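Local atomic coordinates of twin-arginine translocation pathway signal (Rhodoferax ferrireducens, PDB entry 5IM2), a protein that probably serves as the extracytoplasmic solute-binding component of a TRAP transporter and binds benzoate. Residues A[122-127]-A[346-351]; A[147-150]-A[156-159]. One frame throughout, in Å; residues are numbered along the deposited sequence.

Interaction 1 of 2, residues A[122-127]-A[346-351]; sequences RFPRIE and RGFDGR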
loop_
_atom_site.group_PDB
_atom_site.type_symbol
_atom_site.label_atom_id
_atom_site.label_comp_id
_atom_site.label_asym_id
_atom_site.label_seq_id
_atom_site.Cartn_x
_atom_site.Cartn_y
_atom_site.Cartn_z
ATOM N N ARG A 122 -11.848 -1.229 9.414
ATOM C CA ARG A 122 -12.237 0.177 9.539
ATOM C C ARG A 122 -12.570 0.807 8.185
ATOM O O ARG A 122 -13.451 1.669 8.099
ATOM C CB ARG A 122 -11.108 0.971 10.190
ATOM C CG ARG A 122 -11.274 2.468 10.244
ATOM C CD ARG A 122 -11.970 2.944 11.504
ATOM N NE ARG A 122 -11.731 4.375 11.703
ATOM C CZ ARG A 122 -10.716 4.901 12.397
ATOM N NH1 ARG A 122 -9.811 4.131 13.008
ATOM N NH2 ARG A 122 -10.613 6.220 12.500
ATOM N N PHE A 123 -11.868 0.412 7.126
ATOM C CA PHE A 123 -12.008 1.026 5.802
ATOM C C PHE A 123 -12.341 -0.065 4.786
ATOM O O PHE A 123 -11.522 -0.439 3.949
ATOM C CB PHE A 123 -10.749 1.797 5.409
ATOM C CG PHE A 123 -10.313 2.782 6.417
ATOM C CD1 PHE A 123 -11.019 3.976 6.598
ATOM C CD2 PHE A 123 -9.214 2.528 7.238
ATOM C CE1 PHE A 123 -10.627 4.909 7.554
ATOM C CE2 PHE A 123 -8.818 3.454 8.180
ATOM C CZ PHE A 123 -9.520 4.660 8.336
ATOM N N PRO A 124 -13.563 -0.608 4.845
ATOM C CA PRO A 124 -13.865 -1.788 4.032
ATOM C C PRO A 124 -13.925 -1.523 2.545
ATOM O O PRO A 124 -13.563 -2.411 1.770
ATOM C CB PRO A 124 -15.224 -2.239 4.571
ATOM C CG PRO A 124 -15.837 -1.021 5.162
ATOM C CD PRO A 124 -14.676 -0.247 5.734
ATOM N N ARG A 125 -14.383 -0.356 2.095
ATOM C CA ARG A 125 -14.622 -0.229 0.655
ATOM C C ARG A 125 -13.340 -0.028 -0.162
ATOM O O ARG A 125 -13.276 -0.447 -1.329
ATOM C CB ARG A 125 -15.597 0.915 0.398
ATOM C CG ARG A 125 -17.001 0.607 0.802
ATOM C CD ARG A 125 -17.856 1.836 0.833
ATOM N NE ARG A 125 -17.610 2.594 2.040
ATOM C CZ ARG A 125 -18.340 3.632 2.438
ATOM N NH1 ARG A 125 -19.356 4.073 1.702
ATOM N NH2 ARG A 125 -18.039 4.241 3.571
ATOM N N ILE A 126 -12.304 0.600 0.411
ATOM C CA ILE A 126 -11.080 0.804 -0.350
ATOM C C ILE A 126 -10.362 -0.517 -0.608
ATOM O O ILE A 126 -9.495 -0.609 -1.493
ATOM C CB ILE A 126 -10.161 1.808 0.369
ATOM C CG1 ILE A 126 -9.068 2.255 -0.587
ATOM C CG2 ILE A 126 -9.564 1.230 1.627
ATOM C CD1 ILE A 126 -8.060 3.236 0.043
ATOM N N GLU A 127 -10.725 -1.558 0.148
ATOM C CA GLU A 127 -10.096 -2.869 0.041
ATOM C C GLU A 127 -10.297 -3.544 -1.311
ATOM O O GLU A 127 -9.633 -4.545 -1.580
ATOM C CB GLU A 127 -10.652 -3.833 1.094
ATOM C CG GLU A 127 -10.369 -3.571 2.532
ATOM C CD GLU A 127 -11.077 -4.615 3.427
ATOM O OE1 GLU A 127 -12.118 -5.220 3.008
ATOM O OE2 GLU A 127 -10.602 -4.832 4.552
ATOM N N ARG A 346 -22.737 -4.969 4.806
ATOM C CA ARG A 346 -22.464 -3.671 5.410
ATOM C C ARG A 346 -23.373 -2.570 4.874
ATOM O O ARG A 346 -23.230 -1.415 5.290
ATOM C CB ARG A 346 -21.000 -3.305 5.197
ATOM C CG ARG A 346 -20.079 -4.198 5.957
ATOM C CD ARG A 346 -18.661 -3.887 5.570
ATOM N NE ARG A 346 -17.675 -4.720 6.238
ATOM C CZ ARG A 346 -17.048 -4.401 7.363
ATOM N NH1 ARG A 346 -17.289 -3.249 7.977
ATOM N NH2 ARG A 346 -16.163 -5.240 7.870
ATOM N N GLY A 347 -24.319 -2.911 3.999
ATOM C CA GLY A 347 -25.261 -1.962 3.445
ATOM C C GLY A 347 -24.787 -1.273 2.195
ATOM O O GLY A 347 -25.457 -0.346 1.724
ATOM N N PHE A 348 -23.631 -1.659 1.679
ATOM C CA PHE A 348 -23.074 -1.115 0.447
ATOM C C PHE A 348 -23.492 -1.964 -0.736
ATOM O O PHE A 348 -23.987 -3.080 -0.587
ATOM C CB PHE A 348 -21.554 -1.073 0.519
ATOM C CG PHE A 348 -21.030 -0.361 1.720
ATOM C CD1 PHE A 348 -21.514 0.891 2.084
ATOM C CD2 PHE A 348 -20.044 -0.946 2.493
ATOM C CE1 PHE A 348 -21.016 1.537 3.213
ATOM C CE2 PHE A 348 -19.560 -0.314 3.617
ATOM C CZ PHE A 348 -20.048 0.925 3.980
ATOM N N ASP A 349 -23.256 -1.426 -1.941
ATOM C CA ASP A 349 -23.597 -2.111 -3.193
ATOM C C ASP A 349 -22.339 -2.793 -3.716
ATOM O O ASP A 349 -21.614 -2.252 -4.542
ATOM C CB ASP A 349 -24.156 -1.116 -4.203
ATOM C CG ASP A 349 -24.684 -1.784 -5.456
ATOM O OD1 ASP A 349 -24.407 -3.000 -5.673
ATOM O OD2 ASP A 349 -25.377 -1.076 -6.222
ATOM N N GLY A 350 -22.076 -3.998 -3.201
ATOM C CA GLY A 350 -20.763 -4.603 -3.388
ATOM C C GLY A 350 -20.467 -4.913 -4.845
ATOM O O GLY A 350 -19.351 -4.701 -5.330
ATOM N N ARG A 351 -21.463 -5.420 -5.559
ATOM C CA ARG A 351 -21.325 -5.662 -6.993
ATOM C C ARG A 351 -21.009 -4.381 -7.751
ATOM O O ARG A 351 -20.135 -4.374 -8.624
ATOM C CB ARG A 351 -22.624 -6.288 -7.524
ATOM C CG ARG A 351 -22.649 -6.514 -9.027
ATOM C CD ARG A 351 -21.443 -7.316 -9.469
ATOM N NE ARG A 351 -21.209 -8.465 -8.592
ATOM C CZ ARG A 351 -20.068 -9.146 -8.530
ATOM N NH1 ARG A 351 -19.040 -8.797 -9.290
ATOM N NH2 ARG A 351 -19.953 -10.177 -7.701
#

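Interaction 2 of 2, residues A[147-150]-A[156-159]; sequences EYMQ and EFKD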
loop_
_atom_site.group_PDB
_atom_site.type_symbol
_atom_site.label_atom_id
_atom_site.label_comp_id
_atom_site.label_asym_id
_atom_site.label_seq_id
_atom_site.Cartn_x
_atom_site.Cartn_y
_atom_site.Cartn_z
ATOM N N GLU A 147 -10.242 8.236 -7.718
ATOM C CA GLU A 147 -11.554 8.496 -8.302
ATOM C C GLU A 147 -12.634 7.624 -7.673
ATOM O O GLU A 147 -13.737 8.103 -7.383
ATOM C CB GLU A 147 -11.518 8.291 -9.815
ATOM C CG GLU A 147 -12.864 8.587 -10.451
ATOM C CD GLU A 147 -12.861 8.640 -11.980
ATOM O OE1 GLU A 147 -11.793 8.582 -12.618
ATOM O OE2 GLU A 147 -13.964 8.747 -12.543
ATOM N N TYR A 148 -12.317 6.361 -7.409
ATOM C CA TYR A 148 -13.244 5.468 -6.706
ATOM C C TYR A 148 -13.677 6.037 -5.352
ATOM O O TYR A 148 -14.868 6.068 -5.019
ATOM C CB TYR A 148 -12.573 4.104 -6.533
ATOM C CG TYR A 148 -13.309 3.040 -5.737
ATOM C CD1 TYR A 148 -13.135 2.962 -4.366
ATOM C CD2 TYR A 148 -14.097 2.095 -6.351
ATOM C CE1 TYR A 148 -13.763 1.972 -3.594
ATOM C CE2 TYR A 148 -14.732 1.082 -5.594
ATOM C CZ TYR A 148 -14.529 1.030 -4.212
ATOM O OH TYR A 148 -15.095 0.052 -3.420
ATOM N N MET A 149 -12.727 6.446 -4.520
ATOM C CA MET A 149 -13.133 6.891 -3.193
ATOM C C MET A 149 -13.919 8.190 -3.286
ATOM O O MET A 149 -14.901 8.390 -2.559
ATOM C CB MET A 149 -11.914 7.043 -2.284
ATOM C CG MET A 149 -11.215 5.720 -2.023
ATOM S SD MET A 149 -12.264 4.380 -1.327
ATOM C CE MET A 149 -12.741 5.050 0.260
ATOM N N GLN A 150 -13.525 9.063 -4.213
ATOM C CA GLN A 150 -14.155 10.367 -4.334
ATOM C C GLN A 150 -15.595 10.243 -4.781
ATOM O O GLN A 150 -16.448 11.024 -4.357
ATOM C CB GLN A 150 -13.384 11.223 -5.336
ATOM C CG GLN A 150 -12.235 11.961 -4.742
ATOM C CD GLN A 150 -12.683 13.124 -3.896
ATOM O OE1 GLN A 150 -12.733 13.032 -2.667
ATOM N NE2 GLN A 150 -13.013 14.234 -4.549
ATOM N N GLU A 156 -16.143 7.228 3.622
ATOM C CA GLU A 156 -15.262 6.278 4.302
ATOM C C GLU A 156 -14.127 6.973 5.034
ATOM O O GLU A 156 -13.672 6.478 6.078
ATOM C CB GLU A 156 -14.689 5.255 3.300
ATOM C CG GLU A 156 -13.666 4.258 3.862
ATOM C CD GLU A 156 -13.790 2.868 3.232
ATOM O OE1 GLU A 156 -12.835 2.422 2.521
ATOM O OE2 GLU A 156 -14.851 2.232 3.430
ATOM N N PHE A 157 -13.654 8.098 4.505
ATOM C CA PHE A 157 -12.577 8.856 5.118
ATOM C C PHE A 157 -13.034 10.255 5.517
ATOM O O PHE A 157 -12.220 11.179 5.569
ATOM C CB PHE A 157 -11.388 8.977 4.172
ATOM C CG PHE A 157 -10.642 7.674 3.898
ATOM C CD1 PHE A 157 -9.836 7.086 4.872
ATOM C CD2 PHE A 157 -10.703 7.077 2.648
ATOM C CE1 PHE A 157 -9.137 5.928 4.605
ATOM C CE2 PHE A 157 -9.999 5.894 2.387
ATOM C CZ PHE A 157 -9.217 5.334 3.363
ATOM N N LYS A 158 -14.325 10.435 5.779
ATOM C CA LYS A 158 -14.863 11.785 5.937
ATOM C C LYS A 158 -14.386 12.463 7.209
ATOM O O LYS A 158 -14.602 13.676 7.363
ATOM C CB LYS A 158 -16.392 11.763 5.917
ATOM C CG LYS A 158 -17.027 10.998 7.067
ATOM C CD LYS A 158 -18.548 11.086 7.000
ATOM C CE LYS A 158 -19.188 10.574 8.274
ATOM N NZ LYS A 158 -20.033 9.374 8.033
ATOM N N ASP A 159 -13.709 11.730 8.096
ATOM C CA ASP A 159 -13.220 12.318 9.329
ATOM C C ASP A 159 -11.823 12.908 9.172
ATOM O O ASP A 159 -11.300 13.483 10.136
ATOM C CB ASP A 159 -13.278 11.301 10.485
ATOM C CG ASP A 159 -12.693 9.943 10.136
ATOM O OD1 ASP A 159 -12.377 9.702 8.958
ATOM O OD2 ASP A 159 -12.579 9.102 11.063
#

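Interaction 1 of 2, residues A[122-127]-A[346-351]
Arg125 lays its guanidinium flat against the ring of Phe348, the planes at 12° and the two centres 4.0 Å apart. This cation-pi stack is the tight half of the contact. Arg125 NH1 comes to 3.4 Å from Phe348 CE1, and Arg125 CD stands 3.7 Å from the centroid of the Phe348 ring, 2° off the ring normal, a CH-pi contact over the same face. With the bend at chi3 (-78°) the chain runs across the ring, from Arg125 CG near Phe348 CD2 through CD over the centre to the guanidinium at the CE1-CZ side. On the opposite face of the ring lies the carbonyl oxygen of Arg346.

The other half is looser. Pro124 CG approaches Phe348 CE2 obliquely at 4.1 Å, and Pro124 CB sits over one face of the Arg346 guanidinium, 3.9 Å from Arg346 NE. Arg346 and Phe348 form the partly exposed side, Pro124 and Arg125 the buried side. Segment 122-127 is loop between strand 111-114 and helix 138-152; Phe348 projects from the link between helix 334-345, which Gly347 ends in a Schellman motif, and helix 350-367, capped by Asp349.

No hydrogen bond joins the segments. Arg125 NH2 is salt-bridged to Asp155 and Arg125 NE to Glu156, and Arg346 pairs with Asp342. The bonds to Asp155 and Glu156 probably restrain the Arg125 guanidinium, its face turned to the ring.

Interaction 2 of 2, residues A[147-150]-A[156-159]
The methyl end of Met149 reaches into the angle between Glu156 and Phe157, two consecutive residues of the loop that follows helix 138-152. It is the one atom of the helical segment through which both partners are met: Met149 CE lies 3.5 Å from Glu156 OE1 and 3.6 Å from Phe157 CE2.

The three side chains are set at different inclinations. Met149 runs at roughly a right angle to Phe157 and is slanted against Glu156. Its methyl approaches the CD2-CE2 side of the Phe157 ring obliquely, with Phe157 CD2 at 3.7 Å. The thioether chain bends twice, at chi2 (-56°) and chi3 (-64°), which directs the methyl onward to the loop. Glu156, whose CG is anti to its own backbone N (chi1 176°), lies along the methyl with its aliphatic part as well as its carboxylate: Glu156 CB is 3.6 Å from Met149 CE. Glu156 CG also lies above one face of the Phe157 ring, toward its rim, so the neighbouring side chains pack on each other as they receive the methionine.

Around this buried group, Met149 and Phe157 both touch Leu165, and Phe157 stacks on Phe123. The contact thus joins the C-terminal part of helix 138-152 and the following loop beside strand 161-167, an outermost strand of the five-stranded sheet.

Across the pair of segments there is no hydrogen bond. The buried carboxylate is satisfied instead by Ile126 N at OE1 and by a salt bridge from Arg125 NE at OE2, which probably lets it lie beside an apolar methyl; the nearby arginine would be expected to favour its ionised form.

In the fold
Interaction 2 is wholly buried and local, closing the turn between helix 138-152 and strand 161-167 with five residues between its segments. Interaction 1 is partly buried and long-range, bringing the 122-127 loop to the link between helices 334-345 and 350-367. Their centres lie 11 Å apart and the 122-127 segment connects them: Arg125 O is 2.8 Å from Tyr148 OH, Ile126 N is 2.8 Å from Glu156 OE1, and Phe123 CD1 is 3.4 Å from Phe157 CE1. The chemistry differs: a buried arginine stacked on a partly exposed ring in interaction 1, a methyl against a carboxylate and a ring in interaction 2, with Arg125 and Glu156 salt-bridged between them.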